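Local atomic coordinates of hypothetical protein (Mus musculus, PDB entry 1VKB), a protein that probably acts as a gamma-glutamylamine cyclotransferase, releasing the free amine from gamma-glutamylamines as the gamma-glutamyl group closes to 5-oxoproline. Residues Pro53-Gly58 / Trp64-Pro69; Glu94-Met99 / Phe125-Ala130. All blocks are in the same frame, centred on the assembly; numbering follows the deposited sequence. Where two conformers were deposited one is given.

How the contacts relate
Contact 1 (Pro53-Gly58 with Trp64-Pro69) is an antiparallel beta hairpin, and contact 2 (Glu94-Met99 with Phe125-Ala130) packs the loop after helix 84-93 against strand 121-129. Their centres lie about 11 Å apart, and they share one sheet because strands 62-66 and 121-129 run side by side in parallel. Probable hydrogen bonds join them there: Thr129 N to Leu65 O and Tyr67 N to Thr129 O, each 2.9 Å. Tyr19 adds a bridge, its hydroxyl bonding Leu65 N of contact 1 and Tyr127 O of contact 2. The nearest atoms of the Glu94 side chain and a bound formic acid, probably from the crystallisation liquor, are about 3 Å apart; such a molecule may still mark a pocket.

Contact 1: Pro53-Gly58 / Trp64-Pro69; sequences PLVIAG and WLLYLP
Trp64 and Ala57 meet through both polar and apolar atoms. The indole N-H bonds the carbonyl of Ala57, Trp64 NE1 to Ala57 O 3.1 Å, nearly straight at 171°; the oxygen lies in the ring plane, although the donor stands well above the carbonyl plane. Beside it, Ala57 CB packs at 3.8 Å on Trp64 CD1. The indole is brought there by a first torsion that sets CG opposite the carbonyl carbon (chi1 -46°). A leucine in place of Trp64 would probably leave Ala57 O without this donor and open a gap beside the Ala57 methyl.

Behind this bond runs the ladder of an antiparallel beta hairpin. Val55 and Trp64 form a hydrogen-bonded pair, with Trp64 N to Val55 O 2.8 Å and Val55 N to Trp64 O 3.0 Å; Leu66 N to Pro53 O, 2.8 Å, adds the next rung. On the face of the non-hydrogen-bonded pair, Leu54 CB touches Leu65 CD1 at 4.0 Å. On the other face, with Trp64, Val55 CG2 meets Leu66 CD2 at 3.9 Å, and the Pro53 ring packs on Leu68, which an inverse gamma turn centred on Tyr67 brings back.

Farther out, Tyr100 stacks on the Trp64 ring and Trp136 meets it at a slant. All four cross-strand hydrogen bonds end on main-chain carbonyls among buried apolar groups, and the indole bond probably helps to hold the register near Ala57.

Contact 2: Glu94-Met99 / Phe125-Ala130; sequences EDCPSM and FVYTTA
Glu94 and Cys96 both press on the ring of Tyr127, joining the loop that follows helix 84-93 to strand 121-129. A Schellman motif with Asp95 as its C-prime residue ends that helix and turns the chain, so the two residues around Asp95 reach the same aromatic ring.

The aromatic contacts differ in direction. Glu94 approaches over one face in a CH-pi contact: its CG stands 3.9 Å from the Tyr127 centroid and 14° off the ring normal. The Glu94 chain bends at chi2 (-69°), which carries the carboxylate past the ring toward the strand backbone, Glu94 OE2 coming within 3.9 Å of Tyr127 CB. Carboxylate and ring planes are almost perpendicular, 86° apart. Cys96 instead makes a sulfur-aromatic contact at the ring's edge, its SG 3.6 Å from Tyr127 CE1. Face and edge are thus covered by different side chains, while Leu87 and Leu90 of the helix also touch the Tyr127 side chain.

Polar bonds hold the two ends of the contact. The Tyr127 hydroxyl is hydrogen-bonded to Asp91 OD1, which ties the far end of the ring to the helix. Glu94 OE1 also faces Arg158 NH2 in a long, weak ion pair. At the other end, Thr129 OG1, turned opposite its own backbone N, accepts from Thr131 N and donates across the contact to Met99 O at 3.0 Å, tilted from the carbonyl plane, with Thr129 CB 3.4 Å from the same Met99 oxygen.

Contact 1: Pro53-Gly58 / Trp64-Pro69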
loop_
_atom_site.group_PDB
_atom_site.type_symbol
_atom_site.label_atom_id
_atom_site.label_comp_id
_atom_site.label_asym_id
_atom_site.label_seq_id
_atom_site.Cartn_x
_atom_site.Cartn_y
_atom_site.Cartn_z
ATOM N N PRO A 53 -9.525 -7.531 -1.180
ATOM C CA PRO A 53 -9.209 -7.940 0.186
ATOM C C PRO A 53 -7.919 -7.337 0.688
ATOM O O PRO A 53 -6.891 -7.397 -0.005
ATOM C CB PRO A 53 -9.085 -9.483 0.088
ATOM C CG PRO A 53 -9.682 -9.834 -1.215
ATOM C CD PRO A 53 -9.360 -8.658 -2.113
ATOM N N LEU A 54 -7.942 -6.797 1.909
ATOM C CA LEU A 54 -6.746 -6.324 2.592
ATOM C C LEU A 54 -6.595 -7.140 3.833
ATOM O O LEU A 54 -7.479 -7.097 4.709
ATOM C CB LEU A 54 -6.872 -4.845 2.949
ATOM C CG LEU A 54 -5.833 -4.211 3.842
ATOM C CD1 LEU A 54 -4.428 -4.410 3.195
ATOM C CD2 LEU A 54 -6.137 -2.748 4.191
ATOM N N VAL A 55 -5.510 -7.895 3.908
ATOM C CA VAL A 55 -5.301 -8.811 5.009
ATOM C C VAL A 55 -3.972 -8.494 5.699
ATOM O O VAL A 55 -3.032 -8.026 5.089
ATOM C CB VAL A 55 -5.312 -10.308 4.557
ATOM C CG1 VAL A 55 -6.665 -10.724 3.978
ATOM C CG2 VAL A 55 -4.217 -10.622 3.536
ATOM N N ILE A 56 -3.925 -8.803 6.986
ATOM C CA ILE A 56 -2.718 -8.691 7.785
ATOM C C ILE A 56 -2.261 -10.102 8.039
ATOM O O ILE A 56 -2.943 -10.892 8.733
ATOM C CB ILE A 56 -3.010 -7.939 9.090
ATOM C CG1 ILE A 56 -3.463 -6.501 8.812
ATOM C CG2 ILE A 56 -1.755 -7.888 9.918
ATOM C CD1 ILE A 56 -3.981 -5.785 10.043
ATOM N N ALA A 57 -1.132 -10.458 7.448
ATOM C CA ALA A 57 -0.822 -11.868 7.305
ATOM C C ALA A 57 0.660 -12.177 7.351
ATOM O O ALA A 57 1.516 -11.341 7.042
ATOM C CB ALA A 57 -1.431 -12.395 6.007
ATOM N N GLY A 58 0.957 -13.416 7.693
ATOM C CA GLY A 58 2.327 -13.880 7.760
ATOM C C GLY A 58 2.977 -13.554 9.093
ATOM O O GLY A 58 2.409 -12.867 9.933
ATOM N N TRP A 64 -1.358 -6.835 3.180
ATOM C CA TRP A 64 -1.336 -7.237 1.778
ATOM C C TRP A 64 -2.654 -6.959 1.131
ATOM O O TRP A 64 -3.686 -7.476 1.578
ATOM C CB TRP A 64 -1.060 -8.738 1.642
ATOM C CG TRP A 64 0.064 -9.306 2.488
ATOM C CD1 TRP A 64 -0.004 -9.713 3.771
ATOM C CD2 TRP A 64 1.406 -9.630 2.036
ATOM N NE1 TRP A 64 1.210 -10.246 4.174
ATOM C CE2 TRP A 64 2.087 -10.198 3.124
ATOM C CE3 TRP A 64 2.093 -9.467 0.838
ATOM C CZ2 TRP A 64 3.427 -10.602 3.042
ATOM C CZ3 TRP A 64 3.420 -9.874 0.763
ATOM C CH2 TRP A 64 4.059 -10.435 1.857
ATOM N N LEU A 65 -2.625 -6.197 0.037
ATOM C CA LEU A 65 -3.796 -5.981 -0.787
ATOM C C LEU A 65 -3.808 -7.073 -1.869
ATOM O O LEU A 65 -2.963 -7.081 -2.802
ATOM C CB LEU A 65 -3.781 -4.575 -1.401
ATOM C CG LEU A 65 -5.109 -4.096 -1.984
ATOM C CD1 LEU A 65 -6.143 -3.951 -0.860
ATOM C CD2 LEU A 65 -4.909 -2.759 -2.666
ATOM N N LEU A 66 -4.712 -8.044 -1.684
ATOM C CA LEU A 66 -4.747 -9.225 -2.531
ATOM C C LEU A 66 -5.387 -8.853 -3.855
ATOM O O LEU A 66 -6.418 -8.190 -3.882
ATOM C CB LEU A 66 -5.469 -10.374 -1.875
ATOM C CG LEU A 66 -5.124 -10.718 -0.457
ATOM C CD1 LEU A 66 -5.900 -11.954 -0.005
ATOM C CD2 LEU A 66 -3.624 -10.889 -0.332
ATOM N N TYR A 67 -4.803 -9.320 -4.953
ATOM C CA TYR A 67 -5.307 -8.948 -6.270
ATOM C C TYR A 67 -6.490 -9.853 -6.647
ATOM O O TYR A 67 -6.358 -10.790 -7.438
ATOM C CB TYR A 67 -4.213 -8.939 -7.339
ATOM C CG TYR A 67 -4.748 -8.240 -8.555
ATOM C CD1 TYR A 67 -4.897 -6.861 -8.574
ATOM C CD2 TYR A 67 -5.270 -8.974 -9.618
ATOM C CE1 TYR A 67 -5.476 -6.216 -9.652
ATOM C CE2 TYR A 67 -5.860 -8.336 -10.709
ATOM C CZ TYR A 67 -5.967 -6.961 -10.715
ATOM O OH TYR A 67 -6.538 -6.321 -11.813
ATOM N N LEU A 68 -7.626 -9.549 -6.039
ATOM C CA LEU A 68 -8.887 -10.205 -6.259
ATOM C C LEU A 68 -9.967 -9.137 -6.388
ATOM O O LEU A 68 -10.776 -8.907 -5.447
ATOM C CB LEU A 68 -9.197 -11.118 -5.076
ATOM C CG LEU A 68 -8.271 -12.345 -4.992
ATOM C CD1 LEU A 68 -8.283 -12.920 -3.618
ATOM C CD2 LEU A 68 -8.712 -13.387 -6.020
ATOM N N PRO A 69 -9.954 -8.429 -7.514
ATOM C CA PRO A 69 -10.873 -7.327 -7.695
ATOM C C PRO A 69 -12.318 -7.765 -7.523
ATOM O O PRO A 69 -12.707 -8.836 -8.017
ATOM C CB PRO A 69 -10.555 -6.799 -9.102
ATOM C CG PRO A 69 -9.688 -7.788 -9.724
ATOM C CD PRO A 69 -9.028 -8.575 -8.640
#

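Contact 2: Glu94-Met99 / Phe125-Ala130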
loop_
_atom_site.group_PDB
_atom_site.type_symbol
_atom_site.label_atom_id
_atom_site.label_comp_id
_atom_site.label_asym_id
_atom_site.label_seq_id
_atom_site.Cartn_x
_atom_site.Cartn_y
_atom_site.Cartn_z
ATOM N N GLU A 94 9.540 -3.419 -1.568
ATOM C CA GLU A 94 8.462 -4.376 -1.608
ATOM C C GLU A 94 8.796 -5.708 -2.274
ATOM O O GLU A 94 7.922 -6.567 -2.404
ATOM C CB GLU A 94 7.246 -3.750 -2.297
ATOM C CG GLU A 94 6.665 -2.551 -1.556
ATOM C CD GLU A 94 5.988 -2.945 -0.214
ATOM O OE1 GLU A 94 6.663 -3.403 0.725
ATOM O OE2 GLU A 94 4.783 -2.870 -0.165
ATOM N N ASP A 95 10.056 -5.893 -2.618
ATOM C CA ASP A 95 10.562 -7.124 -3.256
ATOM C C ASP A 95 9.700 -7.565 -4.456
ATOM O O ASP A 95 9.301 -8.754 -4.568
ATOM C CB ASP A 95 10.721 -8.230 -2.246
ATOM C CG ASP A 95 11.590 -9.336 -2.754
ATOM O OD1 ASP A 95 12.290 -9.149 -3.794
ATOM O OD2 ASP A 95 11.606 -10.439 -2.193
ATOM N N CYS A 96 9.441 -6.610 -5.355
ATOM C CA CYS A 96 8.701 -6.871 -6.602
ATOM C C CYS A 96 9.612 -7.630 -7.552
ATOM O O CYS A 96 10.822 -7.371 -7.587
ATOM C CB CYS A 96 8.281 -5.576 -7.265
ATOM S SG CYS A 96 7.112 -4.677 -6.304
ATOM N N PRO A 97 9.097 -8.542 -8.361
ATOM C CA PRO A 97 7.695 -8.902 -8.484
ATOM C C PRO A 97 7.332 -10.154 -7.679
ATOM O O PRO A 97 6.238 -10.706 -7.860
ATOM C CB PRO A 97 7.593 -9.181 -9.978
ATOM C CG PRO A 97 8.886 -9.807 -10.297
ATOM C CD PRO A 97 9.931 -9.218 -9.377
ATOM N N SER A 98 8.218 -10.643 -6.809
ATOM C CA SER A 98 7.892 -11.879 -6.118
ATOM C C SER A 98 6.893 -11.708 -4.983
ATOM O O SER A 98 5.978 -12.473 -4.894
ATOM C CB SER A 98 9.116 -12.677 -5.681
ATOM O OG SER A 98 9.929 -11.948 -4.820
ATOM N N MET A 99 7.097 -10.711 -4.138
ATOM C CA MET A 99 6.322 -10.558 -2.903
ATOM C C MET A 99 5.066 -9.724 -3.198
ATOM O O MET A 99 3.946 -10.078 -2.765
ATOM C CB MET A 99 7.235 -9.826 -1.877
ATOM C CG MET A 99 6.669 -9.340 -0.520
ATOM S SD MET A 99 7.811 -8.331 0.542
ATOM C CE MET A 99 7.053 -8.443 2.159
ATOM N N PHE A 125 -0.188 3.820 -9.041
ATOM C CA PHE A 125 0.428 2.551 -8.796
ATOM C C PHE A 125 0.129 2.112 -7.328
ATOM O O PHE A 125 0.224 2.896 -6.364
ATOM C CB PHE A 125 1.933 2.593 -8.990
ATOM C CG PHE A 125 2.368 2.734 -10.429
ATOM C CD1 PHE A 125 1.914 1.875 -11.417
ATOM C CD2 PHE A 125 3.241 3.764 -10.792
ATOM C CE1 PHE A 125 2.305 2.062 -12.756
ATOM C CE2 PHE A 125 3.628 3.909 -12.129
ATOM C CZ PHE A 125 3.157 3.068 -13.081
ATOM N N VAL A 126 -0.122 0.823 -7.177
ATOM C CA VAL A 126 -0.399 0.225 -5.861
ATOM C C VAL A 126 0.350 -1.098 -5.809
ATOM O O VAL A 126 0.435 -1.786 -6.842
ATOM C CB VAL A 126 -1.917 -0.063 -5.695
ATOM C CG1 VAL A 126 -2.204 -0.608 -4.287
ATOM C CG2 VAL A 126 -2.730 1.202 -5.913
ATOM N N TYR A 127 0.935 -1.420 -4.658
ATOM C CA TYR A 127 1.599 -2.722 -4.459
ATOM C C TYR A 127 0.528 -3.764 -4.068
ATOM O O TYR A 127 0.024 -3.735 -2.955
ATOM C CB TYR A 127 2.735 -2.593 -3.427
ATOM C CG TYR A 127 3.837 -1.736 -4.005
ATOM C CD1 TYR A 127 4.689 -2.257 -4.992
ATOM C CD2 TYR A 127 3.991 -0.398 -3.637
ATOM C CE1 TYR A 127 5.667 -1.472 -5.577
ATOM C CE2 TYR A 127 4.962 0.431 -4.274
ATOM C CZ TYR A 127 5.798 -0.130 -5.201
ATOM O OH TYR A 127 6.753 0.638 -5.810
ATOM N N THR A 128 0.106 -4.590 -5.041
ATOM C CA THR A 128 -0.878 -5.672 -4.807
ATOM C C THR A 128 -0.135 -6.991 -4.775
ATOM O O THR A 128 1.041 -7.035 -5.059
ATOM C CB THR A 128 -1.944 -5.684 -5.892
ATOM O OG1 THR A 128 -1.325 -5.910 -7.169
ATOM C CG2 THR A 128 -2.581 -4.335 -6.003
ATOM N N THR A 129 -0.806 -8.079 -4.428
ATOM C CA THR A 129 -0.174 -9.372 -4.553
ATOM C C THR A 129 -1.098 -10.469 -5.036
ATOM O O THR A 129 -2.246 -10.558 -4.598
ATOM C CB THR A 129 0.556 -9.778 -3.304
ATOM O OG1 THR A 129 1.193 -11.030 -3.565
ATOM C CG2 THR A 129 -0.376 -10.051 -2.149
ATOM N N ALA A 130 -0.568 -11.237 -5.982
ATOM C CA ALA A 130 -1.155 -12.481 -6.496
ATOM C C ALA A 130 -0.371 -13.681 -5.938
ATOM O O ALA A 130 -0.676 -14.841 -6.260
ATOM C CB ALA A 130 -1.085 -12.507 -7.980
#